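Local coordinates for putative membrane transport protein (Vibrio parahaemolyticus RIMD 2210633, PDB 3CK6), which probably mediates zinc uptake as a zinc:proton symporter of the CorA family, its cytoplasmic domain assembling into a funnel-shaped homopentamer, at residues F163-N166 with T170-H173; K178-I183 with E227-E232. The protein carries 1 engineered substitution. All coordinates share one frame; numbering follows the deposited sequence.

Interaction 1: residues F163-N166 with T170-H173; sequences FDVN and TYNH
Tyr171 and Thr170 grip the backbone of Val165 and Asp164 with their hydroxyls, so the hydrogen bonds between the segments run between side chain and main chain. Tyr171 OH donates to Val165 O over 2.6 Å, with a C=O...OH angle of 135° and tilted 29° from the carbonyl plane. The phenol ring lies with its edge along the same loop, bringing CE1 3.5 Å from Asp164 O. With CG anti to its carbonyl carbon, Tyr171 sends the hydroxyl back toward Val165 although its CB sets off away from that segment. One residue before the tyrosine, Thr170 OG1 accepts from Asp164 N at 2.8 Å. The same hydroxyl is hydrogen-bonded to Asp167 O, so two main-chain atoms hold it.

Phe163 carries the aromatic half. Its CD1 edge abuts Thr170 O at 3.3 Å, the carbonyl that also accepts from Asn172 N and closes an inverse gamma turn centred on Tyr171. Past that turn, the edge of His173 faces the Phe163 ring in a T-shaped pair, with centroids 5.9 Å apart and planes at 84°. Packing is close where Phe163 CZ meets His173 CB (3.3 Å). Phe236 of helix 209-246 stacks on Phe163 and also meets the rings of Tyr171 and His173, while His173 reaches His242 of a second subunit.

Asn172 stands at the N-cap of helix 173-199, but its side chain makes no capping bond. The contact thus closes the connecting loop of a helical hairpin, the link from helix 134-161 to helix 173-199, braced by side-chain-to-backbone bonds and an inverse gamma turn.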
ATOM      1  N   PHE E 163     -13.758 -15.060 -25.571  1.00 41.17           N
ATOM      2  CA  PHE E 163     -14.982 -14.745 -24.813  1.00 40.29           C
ATOM      3  C   PHE E 163     -15.947 -13.998 -25.709  1.00 39.76           C
ATOM      4  O   PHE E 163     -15.605 -12.959 -26.278  1.00 39.11           O
ATOM      5  CB  PHE E 163     -14.716 -13.870 -23.578  1.00 40.41           C
ATOM      6  CG  PHE E 163     -14.023 -14.577 -22.443  1.00 40.59           C
ATOM      7  CD1 PHE E 163     -14.067 -15.968 -22.321  1.00 40.52           C
ATOM      8  CD2 PHE E 163     -13.344 -13.835 -21.466  1.00 41.82           C
ATOM      9  CE1 PHE E 163     -13.422 -16.614 -21.258  1.00 41.83           C
ATOM     10  CE2 PHE E 163     -12.696 -14.471 -20.402  1.00 41.56           C
ATOM     11  CZ  PHE E 163     -12.734 -15.862 -20.303  1.00 41.02           C
ATOM     12  N   ASP E 164     -17.153 -14.540 -25.828  1.00 39.20           N
ATOM     13  CA  ASP E 164     -18.216 -13.900 -26.580  1.00 38.73           C
ATOM     14  C   ASP E 164     -19.506 -14.079 -25.786  1.00 38.07           C
ATOM     15  O   ASP E 164     -19.965 -15.203 -25.572  1.00 37.26           O
ATOM     16  CB  ASP E 164     -18.316 -14.504 -27.979  1.00 38.88           C
ATOM     17  CG  ASP E 164     -19.425 -13.880 -28.803  1.00 40.41           C
ATOM     18  OD1 ASP E 164     -19.244 -12.737 -29.292  1.00 43.18           O
ATOM     19  OD2 ASP E 164     -20.468 -14.543 -28.959  1.00 38.75           O
ATOM     20  N   VAL E 165     -20.055 -12.956 -25.332  1.00 37.88           N
ATOM     21  CA  VAL E 165     -21.189 -12.933 -24.408  1.00 38.23           C
ATOM     22  C   VAL E 165     -22.466 -13.594 -24.988  1.00 38.36           C
ATOM     23  O   VAL E 165     -23.324 -14.079 -24.240  1.00 37.91           O
ATOM     24  CB  VAL E 165     -21.444 -11.481 -23.883  1.00 38.19           C
ATOM     25  CG1 VAL E 165     -21.911 -10.543 -25.007  1.00 38.19           C
ATOM     26  CG2 VAL E 165     -22.422 -11.476 -22.713  1.00 38.37           C
ATOM     27  N   ASN E 166     -22.558 -13.644 -26.312  1.00 38.90           N
ATOM     28  CA  ASN E 166     -23.723 -14.228 -26.981  1.00 39.94           C
ATOM     29  C   ASN E 166     -23.550 -15.705 -27.344  1.00 40.45           C
ATOM     30  O   ASN E 166     -24.429 -16.318 -27.963  1.00 40.32           O
ATOM     31  CB  ASN E 166     -24.083 -13.397 -28.209  1.00 40.09           C
ATOM     32  CG  ASN E 166     -24.607 -12.026 -27.837  1.00 40.59           C
ATOM     33  OD1 ASN E 166     -25.753 -11.888 -27.401  1.00 41.77           O
ATOM     34  ND2 ASN E 166     -23.768 -11.006 -27.994  1.00 39.78           N
ATOM     35  N   THR E 170     -18.447 -20.315 -25.141  1.00 41.47           N
ATOM     36  CA  THR E 170     -17.167 -19.613 -24.901  1.00 41.13           C
ATOM     37  C   THR E 170     -16.923 -19.225 -23.427  1.00 40.87           C
ATOM     38  O   THR E 170     -15.903 -18.606 -23.100  1.00 40.99           O
ATOM     39  CB  THR E 170     -16.993 -18.351 -25.815  1.00 41.11           C
ATOM     40  OG1 THR E 170     -17.758 -17.249 -25.306  1.00 40.37           O
ATOM     41  CG2 THR E 170     -17.393 -18.643 -27.263  1.00 41.04           C
ATOM     42  N   TYR E 171     -17.845 -19.608 -22.546  1.00 40.64           N
ATOM     43  CA  TYR E 171     -17.843 -19.168 -21.151  1.00 40.72           C
ATOM     44  C   TYR E 171     -16.852 -19.964 -20.295  1.00 41.01           C
ATOM     45  O   TYR E 171     -17.248 -20.606 -19.320  1.00 41.28           O
ATOM     46  CB  TYR E 171     -19.251 -19.306 -20.551  1.00 40.12           C
ATOM     47  CG  TYR E 171     -20.296 -18.285 -20.986  1.00 39.80           C
ATOM     48  CD1 TYR E 171     -20.130 -17.495 -22.128  1.00 39.72           C
ATOM     49  CD2 TYR E 171     -21.479 -18.144 -20.259  1.00 39.47           C
ATOM     50  CE1 TYR E 171     -21.115 -16.566 -22.519  1.00 39.64           C
ATOM     51  CE2 TYR E 171     -22.459 -17.233 -20.635  1.00 40.02           C
ATOM     52  CZ  TYR E 171     -22.276 -16.449 -21.764  1.00 39.79           C
ATOM     53  OH  TYR E 171     -23.261 -15.553 -22.121  1.00 38.62           O
ATOM     54  N   ASN E 172     -15.567 -19.910 -20.644  1.00 41.61           N
ATOM     55  CA  ASN E 172     -14.540 -20.656 -19.909  1.00 41.97           C
ATOM     56  C   ASN E 172     -13.791 -19.784 -18.900  1.00 42.13           C
ATOM     57  O   ASN E 172     -12.655 -20.087 -18.522  1.00 41.58           O
ATOM     58  CB  ASN E 172     -13.551 -21.308 -20.879  1.00 42.12           C
ATOM     59  CG  ASN E 172     -14.234 -22.160 -21.923  1.00 43.58           C
ATOM     60  OD1 ASN E 172     -14.970 -23.097 -21.602  1.00 43.75           O
ATOM     61  ND2 ASN E 172     -14.003 -21.831 -23.185  1.00 45.29           N
ATOM     62  N   HIS E 173     -14.450 -18.713 -18.464  1.00 42.14           N
ATOM     63  CA  HIS E 173     -13.830 -17.696 -17.616  1.00 41.90           C
ATOM     64  C   HIS E 173     -13.643 -18.139 -16.172  1.00 41.34           C
ATOM     65  O   HIS E 173     -12.769 -17.618 -15.472  1.00 41.52           O
ATOM     66  CB  HIS E 173     -14.634 -16.395 -17.667  1.00 42.49           C
ATOM     67  CG  HIS E 173     -16.097 -16.579 -17.414  1.00 42.99           C
ATOM     68  ND1 HIS E 173     -16.656 -16.447 -16.161  1.00 44.86           N
ATOM     69  CD2 HIS E 173     -17.115 -16.890 -18.250  1.00 43.82           C
ATOM     70  CE1 HIS E 173     -17.958 -16.662 -16.238  1.00 43.84           C
ATOM     71  NE2 HIS E 173     -18.260 -16.934 -17.493  1.00 43.64           N
TER

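Interaction 2: residues K178-I183 with E227-E232; sequences KALISI and EFYLGE
The apolar contacts centre on Leu180, whose two methyls both press against Tyr229 CB. Its CD1 approaches Tyr229 CB at 3.7 Å, and CD2 lies near the plane of the phenol ring, at its edge, 4.1 Å from Tyr229 CD2. Having CG anti to the carbonyl carbon (chi1 -69°) aims the Leu180 branches at the other helix, and they cross Tyr229 at about a right angle. Leu230 fills the other side of this small patch with a single methyl: CD2 sits 3.9 Å from Leu180 CB and equally far from Ile181 CG2. Ile181 takes part through that branch, while its CD1 turns from the other helix. Within the second helix the Glu232 CG methylene rests over one face of the Phe228 ring, offset toward its rim.

Between the two segments there is no polar bond. Lys178 O receives Ser182 N and also Ser182 OG, the latter at 2.7 Å, from opposite faces of its carbonyl plane. Charge joins the same two helices just beyond 178-183, where Glu227 OE1 forms a salt bridge with Lys184.

The short segments run nearly antiparallel, at 152°, with axes 10.1 Å apart at closest approach, and bury 197 Å² in total. Helix 134-161 packs beside both, with Tyr152 on Ala179 and Leu160 on Tyr229. Neighbouring subunits also reach this level: Gly231 of a second subunit lies on Ile181, and Arg185 of a third on Phe228. The contact therefore belongs to the long helical bundle beyond the mixed sheet, between helices 173-199 and 209-246.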
ATOM      1  N   LYS E 178      -9.475 -19.435 -12.177  1.00 31.89           N
ATOM      2  CA  LYS E 178      -8.867 -20.429 -11.299  1.00 31.88           C
ATOM      3  C   LYS E 178      -7.391 -20.617 -11.649  1.00 31.00           C
ATOM      4  O   LYS E 178      -6.535 -20.692 -10.761  1.00 30.44           O
ATOM      5  CB  LYS E 178      -9.609 -21.774 -11.370  1.00 32.26           C
ATOM      6  CG  LYS E 178      -8.886 -22.946 -10.652  1.00 36.67           C
ATOM      7  CD  LYS E 178      -8.698 -22.738  -9.126  1.00 40.49           C
ATOM      8  CE  LYS E 178      -9.917 -23.192  -8.317  1.00 41.99           C
ATOM      9  NZ  LYS E 178     -10.075 -24.680  -8.264  1.00 43.20           N
ATOM     10  N   ALA E 179      -7.107 -20.709 -12.945  1.00 30.49           N
ATOM     11  CA  ALA E 179      -5.741 -20.861 -13.411  1.00 29.91           C
ATOM     12  C   ALA E 179      -4.896 -19.657 -13.021  1.00 29.41           C
ATOM     13  O   ALA E 179      -3.793 -19.820 -12.506  1.00 29.22           O
ATOM     14  CB  ALA E 179      -5.724 -21.089 -14.913  1.00 30.64           C
ATOM     15  N   LEU E 180      -5.439 -18.456 -13.228  1.00 29.18           N
ATOM     16  CA  LEU E 180      -4.742 -17.204 -12.935  1.00 28.55           C
ATOM     17  C   LEU E 180      -4.469 -17.017 -11.450  1.00 28.14           C
ATOM     18  O   LEU E 180      -3.344 -16.707 -11.104  1.00 27.39           O
ATOM     19  CB  LEU E 180      -5.487 -15.988 -13.503  1.00 28.57           C
ATOM     20  CG  LEU E 180      -5.526 -15.825 -15.028  1.00 29.07           C
ATOM     21  CD1 LEU E 180      -6.700 -14.928 -15.447  1.00 28.53           C
ATOM     22  CD2 LEU E 180      -4.186 -15.248 -15.517  1.00 27.09           C
ATOM     23  N   ILE E 181      -5.456 -17.220 -10.569  1.00 27.89           N
ATOM     24  CA  ILE E 181      -5.163 -17.068  -9.124  1.00 28.79           C
ATOM     25  C   ILE E 181      -4.175 -18.108  -8.588  1.00 29.33           C
ATOM     26  O   ILE E 181      -3.344 -17.777  -7.722  1.00 29.85           O
ATOM     27  CB  ILE E 181      -6.394 -16.911  -8.201  1.00 29.04           C
ATOM     28  CG1 ILE E 181      -7.203 -18.215  -8.128  1.00 28.16           C
ATOM     29  CG2 ILE E 181      -7.236 -15.678  -8.649  1.00 29.58           C
ATOM     30  CD1 ILE E 181      -8.224 -18.309  -6.947  1.00 29.48           C
ATOM     31  N   SER E 182      -4.235 -19.327  -9.133  1.00 29.55           N
ATOM     32  CA  SER E 182      -3.265 -20.381  -8.814  1.00 30.59           C
ATOM     33  C   SER E 182      -1.834 -19.961  -9.183  1.00 30.67           C
ATOM     34  O   SER E 182      -0.919 -20.173  -8.383  1.00 31.65           O
ATOM     35  CB  SER E 182      -3.630 -21.710  -9.483  1.00 30.31           C
ATOM     36  OG  SER E 182      -4.924 -22.155  -9.103  1.00 32.92           O
ATOM     37  N   ILE E 183      -1.651 -19.377 -10.375  1.00 31.16           N
ATOM     38  CA  ILE E 183      -0.343 -18.840 -10.840  1.00 31.41           C
ATOM     39  C   ILE E 183       0.096 -17.670  -9.987  1.00 31.04           C
ATOM     40  O   ILE E 183       1.290 -17.568  -9.591  1.00 31.14           O
ATOM     41  CB  ILE E 183      -0.385 -18.301 -12.340  1.00 30.86           C
ATOM     42  CG1 ILE E 183      -0.798 -19.378 -13.354  1.00 34.95           C
ATOM     43  CG2 ILE E 183       0.946 -17.722 -12.771  1.00 33.46           C
ATOM     44  CD1 ILE E 183      -0.267 -20.768 -13.117  1.00 34.24           C
ATOM     45  N   GLU E 227      -2.587  -9.606 -13.700  1.00 27.82           N
ATOM     46  CA  GLU E 227      -3.579  -8.667 -13.154  1.00 28.43           C
ATOM     47  C   GLU E 227      -4.498  -8.144 -14.221  1.00 27.76           C
ATOM     48  O   GLU E 227      -5.697  -7.968 -13.988  1.00 28.40           O
ATOM     49  CB  GLU E 227      -2.934  -7.496 -12.402  1.00 29.19           C
ATOM     50  CG  GLU E 227      -2.215  -7.908 -11.155  1.00 33.14           C
ATOM     51  CD  GLU E 227      -3.145  -8.518 -10.114  1.00 36.47           C
ATOM     52  OE1 GLU E 227      -2.787  -9.578  -9.571  1.00 39.32           O
ATOM     53  OE2 GLU E 227      -4.227  -7.944  -9.857  1.00 37.26           O
ATOM     54  N   PHE E 228      -3.950  -7.926 -15.409  1.00 27.38           N
ATOM     55  CA  PHE E 228      -4.750  -7.492 -16.529  1.00 25.98           C
ATOM     56  C   PHE E 228      -5.743  -8.580 -16.938  1.00 25.80           C
ATOM     57  O   PHE E 228      -6.930  -8.294 -17.145  1.00 23.91           O
ATOM     58  CB  PHE E 228      -3.881  -7.097 -17.723  1.00 26.73           C
ATOM     59  CG  PHE E 228      -4.665  -6.857 -18.971  1.00 26.95           C
ATOM     60  CD1 PHE E 228      -5.603  -5.821 -19.036  1.00 23.75           C
ATOM     61  CD2 PHE E 228      -4.468  -7.665 -20.084  1.00 28.39           C
ATOM     62  CE1 PHE E 228      -6.343  -5.590 -20.205  1.00 26.40           C
ATOM     63  CE2 PHE E 228      -5.191  -7.456 -21.246  1.00 27.28           C
ATOM     64  CZ  PHE E 228      -6.148  -6.419 -21.310  1.00 27.85           C
ATOM     65  N   TYR E 229      -5.264  -9.821 -17.060  1.00 25.23           N
ATOM     66  CA  TYR E 229      -6.178 -10.929 -17.444  1.00 25.72           C
ATOM     67  C   TYR E 229      -7.270 -11.135 -16.400  1.00 25.20           C
ATOM     68  O   TYR E 229      -8.411 -11.416 -16.749  1.00 24.60           O
ATOM     69  CB  TYR E 229      -5.424 -12.237 -17.676  1.00 25.55           C
ATOM     70  CG  TYR E 229      -4.531 -12.242 -18.907  1.00 24.99           C
ATOM     71  CD1 TYR E 229      -4.724 -11.333 -19.958  1.00 24.67           C
ATOM     72  CD2 TYR E 229      -3.514 -13.172 -19.024  1.00 26.90           C
ATOM     73  CE1 TYR E 229      -3.909 -11.356 -21.093  1.00 26.82           C
ATOM     74  CE2 TYR E 229      -2.687 -13.202 -20.147  1.00 28.08           C
ATOM     75  CZ  TYR E 229      -2.881 -12.297 -21.169  1.00 27.97           C
ATOM     76  OH  TYR E 229      -2.044 -12.347 -22.263  1.00 28.80           O
ATOM     77  N   LEU E 230      -6.913 -11.004 -15.127  1.00 25.40           N
ATOM     78  CA  LEU E 230      -7.900 -11.098 -14.042  1.00 26.16           C
ATOM     79  C   LEU E 230      -8.926  -9.977 -14.174  1.00 26.56           C
ATOM     80  O   LEU E 230     -10.099 -10.180 -13.893  1.00 26.24           O
ATOM     81  CB  LEU E 230      -7.233 -11.055 -12.686  1.00 25.79           C
ATOM     82  CG  LEU E 230      -6.577 -12.321 -12.147  1.00 27.56           C
ATOM     83  CD1 LEU E 230      -5.723 -11.913 -10.965  1.00 28.26           C
ATOM     84  CD2 LEU E 230      -7.664 -13.301 -11.733  1.00 28.04           C
ATOM     85  N   GLY E 231      -8.483  -8.801 -14.634  1.00 26.17           N
ATOM     86  CA  GLY E 231      -9.383  -7.676 -14.902  1.00 26.13           C
ATOM     87  C   GLY E 231     -10.320  -7.936 -16.069  1.00 26.53           C
ATOM     88  O   GLY E 231     -11.487  -7.567 -16.023  1.00 26.34           O
ATOM     89  N   GLU E 232      -9.807  -8.582 -17.113  1.00 26.55           N
ATOM     90  CA  GLU E 232     -10.640  -9.032 -18.232  1.00 26.78           C
ATOM     91  C   GLU E 232     -11.666 -10.116 -17.851  1.00 26.81           C
ATOM     92  O   GLU E 232     -12.742 -10.161 -18.435  1.00 26.05           O
ATOM     93  CB  GLU E 232      -9.772  -9.570 -19.349  1.00 26.84           C
ATOM     94  CG  GLU E 232      -9.027  -8.496 -20.104  1.00 29.53           C
ATOM     95  CD  GLU E 232      -8.466  -9.029 -21.394  1.00 34.00           C
ATOM     96  OE1 GLU E 232      -9.065  -8.749 -22.448  1.00 33.80           O
ATOM     97  OE2 GLU E 232      -7.435  -9.745 -21.348  1.00 36.83           O
TER

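In the fold
Both contacts involve helix 173-199: interaction 1 binds the loop leading into its first turn, and interaction 2 pairs its next turns with helix 209-246. Their centres are 16 Å apart and their nearest atoms about 5 Å, without touching. Interaction 1 is a surface contact far from the chain centre, where irregular backbone offers carbonyls and N-H groups for side chains to bind and aromatic rings pack against one another. Interaction 2 is partly buried, and its helices satisfy their own backbones, leaving aliphatic packing to join them. Helix 209-246 links the two places, also covering interaction 1 with Phe236, and other subunits touch both.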